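Local coordinates for ABM domain-containing protein (Deinococcus radiodurans, PDB 3E8O) that probably acts as an antibiotic biosynthesis monooxygenase-type oxidoreductase, although its substrate and its exact reaction remain uncharacterised, at residues Gln38-Ile43 with Phe68-His73. Sequence-based numbering, arbitrary orientation. Where two conformers were deposited one is given.
Sequences QLLVHI and FLITEH
Leu40 on helix 33-47 faces Ile70 on strand 67-74 with 8.5 Å between their CA atoms, the nearest such pair between 38-43 and 68-73, and at that spacing the space between is bridged by side chains. One leucine does the work here, its two methyls shared between alternate residues of the strand. CD1 of Leu40 lies 3.8 Å from CG of Phe68 and equally near CB of Phe68, so the methyl meets the root of the aromatic group and comes to the ring at a slant. The other branch reaches the end of the isoleucine, with CD2 of Leu40 4.0 Å from CD1 of Ile70. In Ile70, CG1 stands anti to the carbonyl carbon (chi1 -51°) and the chain runs on extended (chi2 177°), which carries CD1 out to the helix. Leu69, between the two, points away from the helix, on the side where the second subunit packs. All three touching residues are buried, and Phe68 is also covered by Leu36 and Arg37 one turn earlier on the helix. An unidentified molecule, probably from the crystallisation liquor, lies about 4 Å from the side chain of Ile70 and may mark a pocket beside this apolar layer. Helices packed on one face of a four-stranded antiparallel sheet, whose other face meets the second subunit, are characteristic of the ferredoxin-like dimeric alpha/beta-barrel fold to which antibiotic biosynthesis monooxygenases belong.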
ATOM      1  N   GLN A  38       6.076 -15.616  -2.098  1.00 12.45           N
ATOM      2  CA  GLN A  38       5.413 -16.711  -1.411  1.00 12.52           C
ATOM      3  C   GLN A  38       5.352 -16.470   0.092  1.00 13.44           C
ATOM      4  O   GLN A  38       4.341 -16.688   0.746  1.00 13.82           O
ATOM      5  CB  GLN A  38       6.085 -18.077  -1.726  1.00 14.31           C
ATOM      6  CG  GLN A  38       5.386 -19.214  -0.988  1.00 21.20           C
ATOM      7  CD  GLN A  38       6.037 -20.558  -1.061  1.00 27.93           C
ATOM      8  OE1 GLN A  38       7.251 -20.704  -0.910  1.00 29.14           O
ATOM      9  NE2 GLN A  38       5.204 -21.576  -1.239  1.00 34.92           N
ATOM     10  N   LEU A  39       6.471 -16.017   0.633  1.00 14.13           N
ATOM     11  CA  LEU A  39       6.557 -15.706   2.081  1.00 13.68           C
ATOM     12  C   LEU A  39       5.591 -14.608   2.482  1.00 13.38           C
ATOM     13  O   LEU A  39       4.895 -14.709   3.489  1.00 13.62           O
ATOM     14  CB  LEU A  39       7.983 -15.312   2.436  1.00 14.74           C
ATOM     15  CG  LEU A  39       8.245 -14.898   3.887  1.00 14.90           C
ATOM     16  CD1 LEU A  39       7.904 -15.993   4.895  1.00 21.07           C
ATOM     17  CD2 LEU A  39       9.730 -14.454   4.012  1.00 18.68           C
ATOM     18  N   LEU A  40       5.528 -13.558   1.660  1.00 12.58           N
ATOM     19  CA  LEU A  40       4.652 -12.428   1.937  1.00 10.91           C
ATOM     20  C   LEU A  40       3.164 -12.835   1.925  1.00 11.17           C
ATOM     21  O   LEU A  40       2.391 -12.450   2.779  1.00 10.96           O
ATOM     22  CB  LEU A  40       4.925 -11.252   0.992  1.00 10.48           C
ATOM     23  CG  LEU A  40       6.218 -10.473   1.205  1.00 10.59           C
ATOM     24  CD1 LEU A  40       6.486  -9.528   0.045  1.00 11.39           C
ATOM     25  CD2 LEU A  40       6.165  -9.703   2.557  1.00 14.14           C
ATOM     26  N   VAL A  41       2.793 -13.635   0.939  1.00 11.39           N
ATOM     27  CA  VAL A  41       1.404 -14.093   0.829  1.00 12.05           C
ATOM     28  C   VAL A  41       1.060 -14.941   2.057  1.00 12.65           C
ATOM     29  O   VAL A  41      -0.041 -14.835   2.615  1.00 13.28           O
ATOM     30  CB  VAL A  41       1.192 -14.834  -0.521  1.00 12.94           C
ATOM     31  CG1 VAL A  41      -0.121 -15.604  -0.528  1.00 16.12           C
ATOM     32  CG2 VAL A  41       1.262 -13.812  -1.677  1.00 13.62           C
ATOM     33  N   HIS A  42       2.018 -15.751   2.503  1.00 12.68           N
ATOM     34  CA  HIS A  42       1.809 -16.622   3.672  1.00 14.95           C
ATOM     35  C   HIS A  42       1.619 -15.795   4.935  1.00 14.27           C
ATOM     36  O   HIS A  42       0.690 -16.028   5.719  1.00 15.91           O
ATOM     37  CB  HIS A  42       2.942 -17.625   3.852  1.00 16.47           C
ATOM     38  CG  HIS A  42       2.808 -18.464   5.081  1.00 28.37           C
ATOM     39  ND1 HIS A  42       3.207 -18.026   6.332  1.00 38.54           N
ATOM     40  CD2 HIS A  42       2.291 -19.702   5.256  1.00 34.49           C
ATOM     41  CE1 HIS A  42       2.934 -18.966   7.223  1.00 39.88           C
ATOM     42  NE2 HIS A  42       2.380 -19.991   6.595  1.00 38.30           N
ATOM     43  N   ILE A  43       2.487 -14.810   5.106  1.00 14.11           N
ATOM     44  CA  ILE A  43       2.436 -13.901   6.278  1.00 16.20           C
ATOM     45  C   ILE A  43       1.102 -13.143   6.305  1.00 13.31           C
ATOM     46  O   ILE A  43       0.460 -12.990   7.334  1.00 15.02           O
ATOM     47  CB  ILE A  43       3.616 -12.917   6.269  1.00 19.34           C
ATOM     48  CG1 ILE A  43       4.948 -13.665   6.489  1.00 18.75           C
ATOM     49  CG2 ILE A  43       3.429 -11.831   7.327  1.00 22.22           C
ATOM     50  CD1 ILE A  43       6.199 -12.863   5.895  1.00 23.39           C
ATOM     51  N   PHE A  68       8.484  -4.441  -2.915  1.00  8.97           N
ATOM     52  CA  PHE A  68       7.209  -4.809  -2.296  1.00  9.51           C
ATOM     53  C   PHE A  68       6.824  -3.839  -1.206  1.00  9.39           C
ATOM     54  O   PHE A  68       7.643  -3.118  -0.629  1.00 10.39           O
ATOM     55  CB  PHE A  68       7.312  -6.237  -1.721  1.00  9.67           C
ATOM     56  CG  PHE A  68       7.705  -7.278  -2.754  1.00  9.82           C
ATOM     57  CD1 PHE A  68       6.779  -7.799  -3.621  1.00 10.31           C
ATOM     58  CD2 PHE A  68       9.036  -7.665  -2.912  1.00 12.44           C
ATOM     59  CE1 PHE A  68       7.130  -8.678  -4.596  1.00 11.08           C
ATOM     60  CE2 PHE A  68       9.387  -8.547  -3.898  1.00 12.31           C
ATOM     61  CZ  PHE A  68       8.434  -9.052  -4.738  1.00 11.95           C
ATOM     62  N   LEU A  69       5.516  -3.846  -0.973  1.00  8.64           N
ATOM     63  CA  LEU A  69       4.868  -3.018   0.026  0.50 10.17           C
ATOM     64  C   LEU A  69       4.038  -3.897   0.961  1.00  9.10           C
ATOM     65  O   LEU A  69       3.385  -4.848   0.519  1.00 10.33           O
ATOM     66  CB  LEU A  69       3.958  -1.974  -0.673  0.50 10.23           C
ATOM     67  CG  LEU A  69       3.195  -0.889   0.101  0.50 11.52           C
ATOM     68  CD1 LEU A  69       4.136   0.089   0.820  0.50 12.08           C
ATOM     69  CD2 LEU A  69       2.245  -0.103  -0.850  0.50 13.69           C
ATOM     70  N   ILE A  70       4.049  -3.535   2.231  1.00  9.25           N
ATOM     71  CA  ILE A  70       3.249  -4.156   3.260  1.00  9.76           C
ATOM     72  C   ILE A  70       2.384  -3.038   3.845  1.00  9.57           C
ATOM     73  O   ILE A  70       2.893  -2.075   4.442  1.00 10.94           O
ATOM     74  CB  ILE A  70       4.051  -4.845   4.375  1.00  9.46           C
ATOM     75  CG1 ILE A  70       5.119  -5.815   3.850  1.00 10.57           C
ATOM     76  CG2 ILE A  70       3.107  -5.545   5.321  1.00 10.70           C
ATOM     77  CD1 ILE A  70       5.978  -6.448   4.914  1.00 11.96           C
ATOM     78  N   THR A  71       1.072  -3.166   3.681  1.00  9.44           N
ATOM     79  CA  THR A  71       0.078  -2.181   4.105  1.00  8.81           C
ATOM     80  C   THR A  71      -0.783  -2.790   5.192  1.00  8.50           C
ATOM     81  O   THR A  71      -1.393  -3.829   4.991  1.00 10.15           O
ATOM     82  CB  THR A  71      -0.771  -1.762   2.913  1.00 10.75           C
ATOM     83  OG1 THR A  71       0.086  -1.277   1.883  1.00 12.28           O
ATOM     84  CG2 THR A  71      -1.844  -0.722   3.276  1.00 12.97           C
ATOM     85  N   GLU A  72      -0.800  -2.147   6.360  1.00  8.88           N
ATOM     86  CA  GLU A  72      -1.557  -2.716   7.479  1.00  8.98           C
ATOM     87  C   GLU A  72      -2.381  -1.664   8.185  1.00  8.49           C
ATOM     88  O   GLU A  72      -1.933  -0.554   8.362  1.00  9.60           O
ATOM     89  CB  GLU A  72      -0.609  -3.343   8.552  1.00  9.32           C
ATOM     90  CG  GLU A  72       0.580  -4.094   8.012  1.00 10.34           C
ATOM     91  CD  GLU A  72       1.590  -4.563   9.022  1.00  9.93           C
ATOM     92  OE1 GLU A  72       1.199  -4.854  10.179  1.00 11.03           O
ATOM     93  OE2 GLU A  72       2.791  -4.700   8.639  1.00 11.93           O
ATOM     94  N   HIS A  73      -3.572  -2.069   8.613  1.00  9.27           N
ATOM     95  CA  HIS A  73      -4.416  -1.249   9.488  1.00 10.00           C
ATOM     96  C   HIS A  73      -4.729  -2.065  10.724  1.00  9.47           C
ATOM     97  O   HIS A  73      -5.164  -3.199  10.628  1.00 11.22           O
ATOM     98  CB  HIS A  73      -5.742  -0.835   8.833  1.00 10.12           C
ATOM     99  CG  HIS A  73      -5.591   0.033   7.641  1.00 11.18           C
ATOM    100  ND1 HIS A  73      -6.686   0.416   6.899  1.00 12.51           N
ATOM    101  CD2 HIS A  73      -4.501   0.570   7.036  1.00 10.52           C
ATOM    102  CE1 HIS A  73      -6.271   1.186   5.905  1.00 12.51           C
ATOM    103  NE2 HIS A  73      -4.953   1.285   5.957  1.00 12.65           N
TER